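Local coordinates for phage-related protein (Bordetella bronchiseptica RB50, PDB 3BJQ) that is of uncharacterised function but is probably a major capsid protein of a phage, forming part of the coat, at residues P273-P278 with W287-S292; L87-P92 with N113-I118. All blocks are in the same frame, centred on the assembly; numbering follows the deposited sequence.

How the contacts relate
Followed from the N terminus, contact 2 closes first: strand 87-92 leads through 20 residues, eight of them helical, into segment 113-118 on helix 105-131. Contact 1 comes much later and closes only eight residues, the turn region of the hairpin 274-281/286-299. The two are therefore in series, neither nested nor crossed, yet their centres lie about 9 Å apart. Strand 286-299 joins them, because it pairs antiparallel with 87-92 on one flank and with 274-281 on the other. Backbone bonds Tyr289 O to Ala89 N and Trp287 O to Val91 N mark the first seam, while Val291 packs on Val115 and so ties the hairpin to the helix.

Contact 1: residues P273-P278 with W287-S292; sequences PLVEVP and WIYGVS
A beta hairpin, strands 274-281 and 286-299, brings the two segments together in antiparallel register. Leu274 and Ser292 form a hydrogen-bonded pair: Leu274 N reaches Ser292 O at 2.9 Å and Ser292 N returns to Leu274 O at 3.0 Å. Val275 and Val291 follow as a non-hydrogen-bonded pair, and next Glu276 N donates to Gly290 O at 2.8 Å, nearly straight (171°).

There the ladder changes. A water takes the N-H of Gly290 and donates to Val277 O and Ile288 O, bridging the strands. Beyond it, by CA positions, Pro278 and not Val277 is nearest Tyr289 (4.5 Å between Pro278 CA and Tyr289 CA), a one-residue slip that is evidence of the irregularity in strand 274-281. The side chain of Glu276 runs out alongside the glycine backbone, CB and CG both near Gly290 O; its carboxylate makes a weak, long ion pair with Arg11. The opposite side of the sheet, with Val275, Tyr289 and Val291, packs on helices 15-22 and 105-131.

Val275 CG1 lies 3.9 Å from Tyr289 CB. With CG anti to the carbonyl carbon (chi1 -55°), the ring of Tyr289 is carried alongside Pro278. Pro278 lies over one face of the phenol ring in a CH-pi contact, with Pro278 CB 3.7 Å from the Tyr289 ring centroid and 13° off the normal, while Glu276 O sits at the ring edge, 3.6 Å from Tyr289 CD2.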
loop_
_atom_site.group_PDB
_atom_site.type_symbol
_atom_site.label_atom_id
_atom_site.label_comp_id
_atom_site.label_asym_id
_atom_site.label_seq_id
_atom_site.Cartn_x
_atom_site.Cartn_y
_atom_site.Cartn_z
ATOM N N PRO E 273 -15.265 -26.538 -1.271
ATOM C CA PRO E 273 -14.300 -27.326 -2.011
ATOM C C PRO E 273 -12.849 -26.938 -1.796
ATOM O O PRO E 273 -12.553 -25.751 -1.695
ATOM C CB PRO E 273 -14.679 -27.044 -3.469
ATOM C CG PRO E 273 -15.262 -25.711 -3.428
ATOM C CD PRO E 273 -16.029 -25.653 -2.161
ATOM N N LEU E 274 -11.984 -27.953 -1.752
ATOM C CA LEU E 274 -10.534 -27.785 -1.634
ATOM C C LEU E 274 -9.853 -28.399 -2.853
ATOM O O LEU E 274 -10.286 -29.418 -3.327
ATOM C CB LEU E 274 -9.982 -28.524 -0.405
ATOM C CG LEU E 274 -10.435 -28.214 1.024
ATOM C CD1 LEU E 274 -10.010 -29.366 1.955
ATOM C CD2 LEU E 274 -9.911 -26.850 1.534
ATOM N N VAL E 275 -8.800 -27.756 -3.344
ATOM C CA VAL E 275 -7.952 -28.299 -4.401
ATOM C C VAL E 275 -6.554 -28.449 -3.806
ATOM O O VAL E 275 -6.037 -27.516 -3.167
ATOM C CB VAL E 275 -7.866 -27.371 -5.602
ATOM C CG1 VAL E 275 -7.030 -28.001 -6.682
ATOM C CG2 VAL E 275 -9.286 -27.051 -6.123
ATOM N N GLU E 276 -5.970 -29.626 -4.014
ATOM C CA GLU E 276 -4.629 -29.957 -3.543
ATOM C C GLU E 276 -3.546 -29.582 -4.556
ATOM O O GLU E 276 -3.797 -29.508 -5.778
ATOM C CB GLU E 276 -4.528 -31.461 -3.276
ATOM C CG GLU E 276 -5.505 -31.960 -2.218
ATOM C CD GLU E 276 -5.598 -33.495 -2.144
ATOM O OE1 GLU E 276 -4.552 -34.177 -2.341
ATOM O OE2 GLU E 276 -6.729 -34.003 -1.892
ATOM N N VAL E 277 -2.340 -29.338 -4.046
ATOM C CA VAL E 277 -1.192 -29.065 -4.905
ATOM C C VAL E 277 -1.043 -30.249 -5.869
ATOM O O VAL E 277 -1.323 -31.394 -5.484
ATOM C CB VAL E 277 0.102 -28.873 -4.084
ATOM C CG1 VAL E 277 0.024 -27.621 -3.248
ATOM C CG2 VAL E 277 0.388 -30.098 -3.206
ATOM N N PRO E 278 -0.702 -29.983 -7.140
ATOM C CA PRO E 278 -0.628 -31.095 -8.088
ATOM C C PRO E 278 0.566 -31.992 -7.897
ATOM O O PRO E 278 1.566 -31.570 -7.327
ATOM C CB PRO E 278 -0.497 -30.402 -9.443
ATOM C CG PRO E 278 0.086 -29.061 -9.141
ATOM C CD PRO E 278 -0.429 -28.684 -7.780
ATOM N N TRP E 287 -0.419 -33.870 -14.952
ATOM C CA TRP E 287 -0.375 -33.308 -13.610
ATOM C C TRP E 287 -1.761 -33.497 -13.010
ATOM O O TRP E 287 -2.740 -33.210 -13.667
ATOM C CB TRP E 287 -0.019 -31.821 -13.613
ATOM C CG TRP E 287 1.389 -31.588 -13.933
ATOM C CD1 TRP E 287 1.918 -31.403 -15.172
ATOM C CD2 TRP E 287 2.483 -31.516 -13.011
ATOM N NE1 TRP E 287 3.275 -31.208 -15.082
ATOM C CE2 TRP E 287 3.647 -31.261 -13.766
ATOM C CE3 TRP E 287 2.588 -31.605 -11.619
ATOM C CZ2 TRP E 287 4.903 -31.142 -13.185
ATOM C CZ3 TRP E 287 3.838 -31.455 -11.035
ATOM C CH2 TRP E 287 4.986 -31.246 -11.822
ATOM N N ILE E 288 -1.813 -33.954 -11.757
ATOM C CA ILE E 288 -3.051 -34.353 -11.097
ATOM C C ILE E 288 -3.341 -33.500 -9.859
ATOM O O ILE E 288 -2.522 -33.432 -8.939
ATOM C CB ILE E 288 -2.977 -35.845 -10.636
ATOM C CG1 ILE E 288 -2.653 -36.756 -11.809
ATOM C CG2 ILE E 288 -4.277 -36.319 -9.994
ATOM C CD1 ILE E 288 -3.681 -36.759 -12.868
ATOM N N TYR E 289 -4.510 -32.868 -9.835
ATOM C CA TYR E 289 -4.965 -32.094 -8.663
ATOM C C TYR E 289 -6.107 -32.820 -7.983
ATOM O O TYR E 289 -7.172 -33.006 -8.578
ATOM C CB TYR E 289 -5.475 -30.719 -9.040
ATOM C CG TYR E 289 -4.542 -29.862 -9.826
ATOM C CD1 TYR E 289 -4.349 -30.092 -11.181
ATOM C CD2 TYR E 289 -3.925 -28.752 -9.248
ATOM C CE1 TYR E 289 -3.526 -29.297 -11.929
ATOM C CE2 TYR E 289 -3.117 -27.930 -10.002
ATOM C CZ TYR E 289 -2.922 -28.213 -11.352
ATOM O OH TYR E 289 -2.107 -27.425 -12.125
ATOM N N GLY E 290 -5.901 -33.193 -6.729
ATOM C CA GLY E 290 -6.938 -33.802 -5.942
ATOM C C GLY E 290 -7.943 -32.716 -5.617
ATOM O O GLY E 290 -7.562 -31.628 -5.197
ATOM N N VAL E 291 -9.213 -33.012 -5.838
ATOM C CA VAL E 291 -10.308 -32.063 -5.581
ATOM C C VAL E 291 -11.326 -32.741 -4.637
ATOM O O VAL E 291 -11.799 -33.853 -4.890
ATOM C CB VAL E 291 -11.012 -31.656 -6.868
ATOM C CG1 VAL E 291 -12.107 -30.613 -6.559
ATOM C CG2 VAL E 291 -9.995 -31.122 -7.860
ATOM N N SER E 292 -11.634 -32.063 -3.544
ATOM C CA SER E 292 -12.522 -32.576 -2.529
ATOM C C SER E 292 -13.673 -31.613 -2.314
ATOM O O SER E 292 -13.449 -30.445 -2.112
ATOM C CB SER E 292 -11.727 -32.750 -1.232
ATOM O OG SER E 292 -10.916 -33.924 -1.290
HETATM O O HOH W 1 -2.941 -33.377 -6.146
#

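Contact 2: residues L87-P92 with N113-I118; sequences LEAKVP and NTVLRI
Strand 87-92 and helix segment 113-118 run roughly antiparallel, their axes 148° apart and 7.8 Å from each other at closest approach, with Ala89 and Val115 as the nearest CA pair. Five residues make the contact, by van der Waals packing of apolar side chains on each other and on backbone, and it buries 192 Å² in total.

Val115 is the central residue on the helix side. Its CG1 lies anti to the carbonyl carbon (chi1 -56°) and rests against the strand backbone, 3.8 Å from Ala89 N, with the methyl of Ala89 beside it at 4.3 Å between Ala89 CB and Val115 CG1. Two residues back along the strand, Leu87 CB meets the same valine, 4.1 Å from Val115 CB. Leu87 then extends, CD1 anti to CA (chi2 173°), and this methyl reaches one helical turn further on: Leu87 CD1 touches Ile118 CG2 at 3.8 Å and also approaches Val115 O. Leu87 and Ile118 cross at about a right angle, and it is the short branch of Ile118, CG2, that does the touching.

This helix-on-sheet layer is consistent with the long helix and adjoining beta sheet of HK97-like coat proteins, to which the family assignment points: segment 113-118 of helix 105-131 packs on the sheet, with Val115 also touching Val291 of the neighbouring strand.

Glu88 instead directs its CB away from the helix. Glu88 OE2 is hydrogen-bonded to Tyr279 OH, and Glu88 OE1 forms a salt bridge with Arg70 of a neighbouring subunit. Lys90 NZ pairs with Asp72 of that same subunit, and Ile71 of that same neighbouring subunit packs on Ile118 from across the interface.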
loop_
_atom_site.group_PDB
_atom_site.type_symbol
_atom_site.label_atom_id
_atom_site.label_comp_id
_atom_site.label_asym_id
_atom_site.label_seq_id
_atom_site.Cartn_x
_atom_site.Cartn_y
_atom_site.Cartn_z
ATOM N N LEU E 87 -12.242 -36.515 -6.254
ATOM C CA LEU E 87 -11.917 -36.866 -7.627
ATOM C C LEU E 87 -10.532 -36.284 -7.893
ATOM O O LEU E 87 -9.918 -35.716 -6.987
ATOM C CB LEU E 87 -12.975 -36.279 -8.570
ATOM C CG LEU E 87 -14.407 -36.808 -8.434
ATOM C CD1 LEU E 87 -15.398 -36.028 -9.292
ATOM C CD2 LEU E 87 -14.458 -38.282 -8.807
ATOM N N GLU E 88 -10.031 -36.466 -9.106
ATOM C CA GLU E 88 -8.711 -35.985 -9.485
ATOM C C GLU E 88 -8.787 -35.255 -10.823
ATOM O O GLU E 88 -8.999 -35.879 -11.878
ATOM C CB GLU E 88 -7.700 -37.146 -9.569
ATOM C CG GLU E 88 -7.046 -37.521 -8.220
ATOM C CD GLU E 88 -6.100 -38.692 -8.318
ATOM O OE1 GLU E 88 -6.154 -39.412 -9.334
ATOM O OE2 GLU E 88 -5.300 -38.894 -7.383
ATOM N N ALA E 89 -8.613 -33.935 -10.763
ATOM C CA ALA E 89 -8.488 -33.102 -11.945
ATOM C C ALA E 89 -7.155 -33.435 -12.630
ATOM O O ALA E 89 -6.177 -33.734 -11.960
ATOM C CB ALA E 89 -8.521 -31.658 -11.536
ATOM N N LYS E 90 -7.106 -33.317 -13.950
ATOM C CA LYS E 90 -5.964 -33.765 -14.739
ATOM C C LYS E 90 -5.623 -32.739 -15.797
ATOM O O LYS E 90 -6.500 -32.280 -16.517
ATOM C CB LYS E 90 -6.340 -35.099 -15.409
ATOM C CG LYS E 90 -5.354 -35.707 -16.336
ATOM C CD LYS E 90 -5.738 -37.165 -16.685
ATOM C CE LYS E 90 -7.115 -37.265 -17.350
ATOM N NZ LYS E 90 -7.201 -36.407 -18.582
ATOM N N VAL E 91 -4.348 -32.369 -15.859
ATOM C CA VAL E 91 -3.854 -31.527 -16.929
ATOM C C VAL E 91 -2.885 -32.351 -17.742
ATOM O O VAL E 91 -1.766 -32.602 -17.289
ATOM C CB VAL E 91 -3.165 -30.231 -16.407
ATOM C CG1 VAL E 91 -2.515 -29.506 -17.559
ATOM C CG2 VAL E 91 -4.159 -29.333 -15.749
ATOM N N PRO E 92 -3.305 -32.792 -18.942
ATOM C CA PRO E 92 -2.446 -33.611 -19.768
ATOM C C PRO E 92 -1.275 -32.823 -20.339
ATOM O O PRO E 92 -1.401 -31.624 -20.621
ATOM C CB PRO E 92 -3.386 -34.104 -20.893
ATOM C CG PRO E 92 -4.485 -33.204 -20.943
ATOM C CD PRO E 92 -4.598 -32.522 -19.597
ATOM N N ASN E 113 -12.529 -27.382 -12.892
ATOM C CA ASN E 113 -13.896 -27.183 -13.335
ATOM C C ASN E 113 -14.567 -28.476 -13.781
ATOM O O ASN E 113 -15.737 -28.691 -13.516
ATOM C CB ASN E 113 -13.931 -26.180 -14.497
ATOM C CG ASN E 113 -13.753 -24.737 -14.040
ATOM O OD1 ASN E 113 -13.849 -24.416 -12.855
ATOM N ND2 ASN E 113 -13.468 -23.880 -14.981
ATOM N N THR E 114 -13.829 -29.291 -14.512
ATOM C CA THR E 114 -14.308 -30.554 -15.007
ATOM C C THR E 114 -14.856 -31.428 -13.897
ATOM O O THR E 114 -16.010 -31.909 -13.975
ATOM C CB THR E 114 -13.162 -31.263 -15.732
ATOM O OG1 THR E 114 -12.818 -30.465 -16.874
ATOM C CG2 THR E 114 -13.525 -32.694 -16.157
ATOM N N VAL E 115 -14.062 -31.595 -12.846
ATOM C CA VAL E 115 -14.484 -32.421 -11.709
ATOM C C VAL E 115 -15.581 -31.751 -10.861
ATOM O O VAL E 115 -16.472 -32.432 -10.345
ATOM C CB VAL E 115 -13.268 -32.877 -10.860
ATOM C CG1 VAL E 115 -12.294 -33.610 -11.743
ATOM C CG2 VAL E 115 -12.602 -31.710 -10.198
ATOM N N LEU E 116 -15.558 -30.423 -10.756
ATOM C CA LEU E 116 -16.588 -29.723 -10.024
ATOM C C LEU E 116 -17.943 -29.907 -10.712
ATOM O O LEU E 116 -18.968 -29.981 -10.039
ATOM C CB LEU E 116 -16.239 -28.232 -9.849
ATOM C CG LEU E 116 -15.076 -27.919 -8.891
ATOM C CD1 LEU E 116 -14.793 -26.434 -8.823
ATOM C CD2 LEU E 116 -15.423 -28.459 -7.495
ATOM N N ARG E 117 -17.953 -29.966 -12.040
ATOM C CA ARG E 117 -19.228 -30.150 -12.760
ATOM C C ARG E 117 -19.836 -31.509 -12.509
ATOM O O ARG E 117 -21.053 -31.646 -12.411
ATOM C CB ARG E 117 -19.099 -29.980 -14.263
ATOM C CG ARG E 117 -20.519 -29.985 -14.886
ATOM C CD ARG E 117 -20.528 -30.108 -16.335
ATOM N NE ARG E 117 -21.875 -30.018 -16.921
ATOM C CZ ARG E 117 -22.639 -31.046 -17.283
ATOM N NH1 ARG E 117 -22.290 -32.293 -17.041
ATOM N NH2 ARG E 117 -23.806 -30.803 -17.861
ATOM N N ILE E 118 -18.985 -32.516 -12.462
ATOM C CA ILE E 118 -19.390 -33.855 -12.103
ATOM C C ILE E 118 -20.018 -33.884 -10.716
ATOM O O ILE E 118 -21.055 -34.507 -10.503
ATOM C CB ILE E 118 -18.174 -34.805 -12.090
ATOM C CG1 ILE E 118 -17.673 -35.064 -13.507
ATOM C CG2 ILE E 118 -18.531 -36.119 -11.441
ATOM C CD1 ILE E 118 -18.004 -36.460 -14.029
#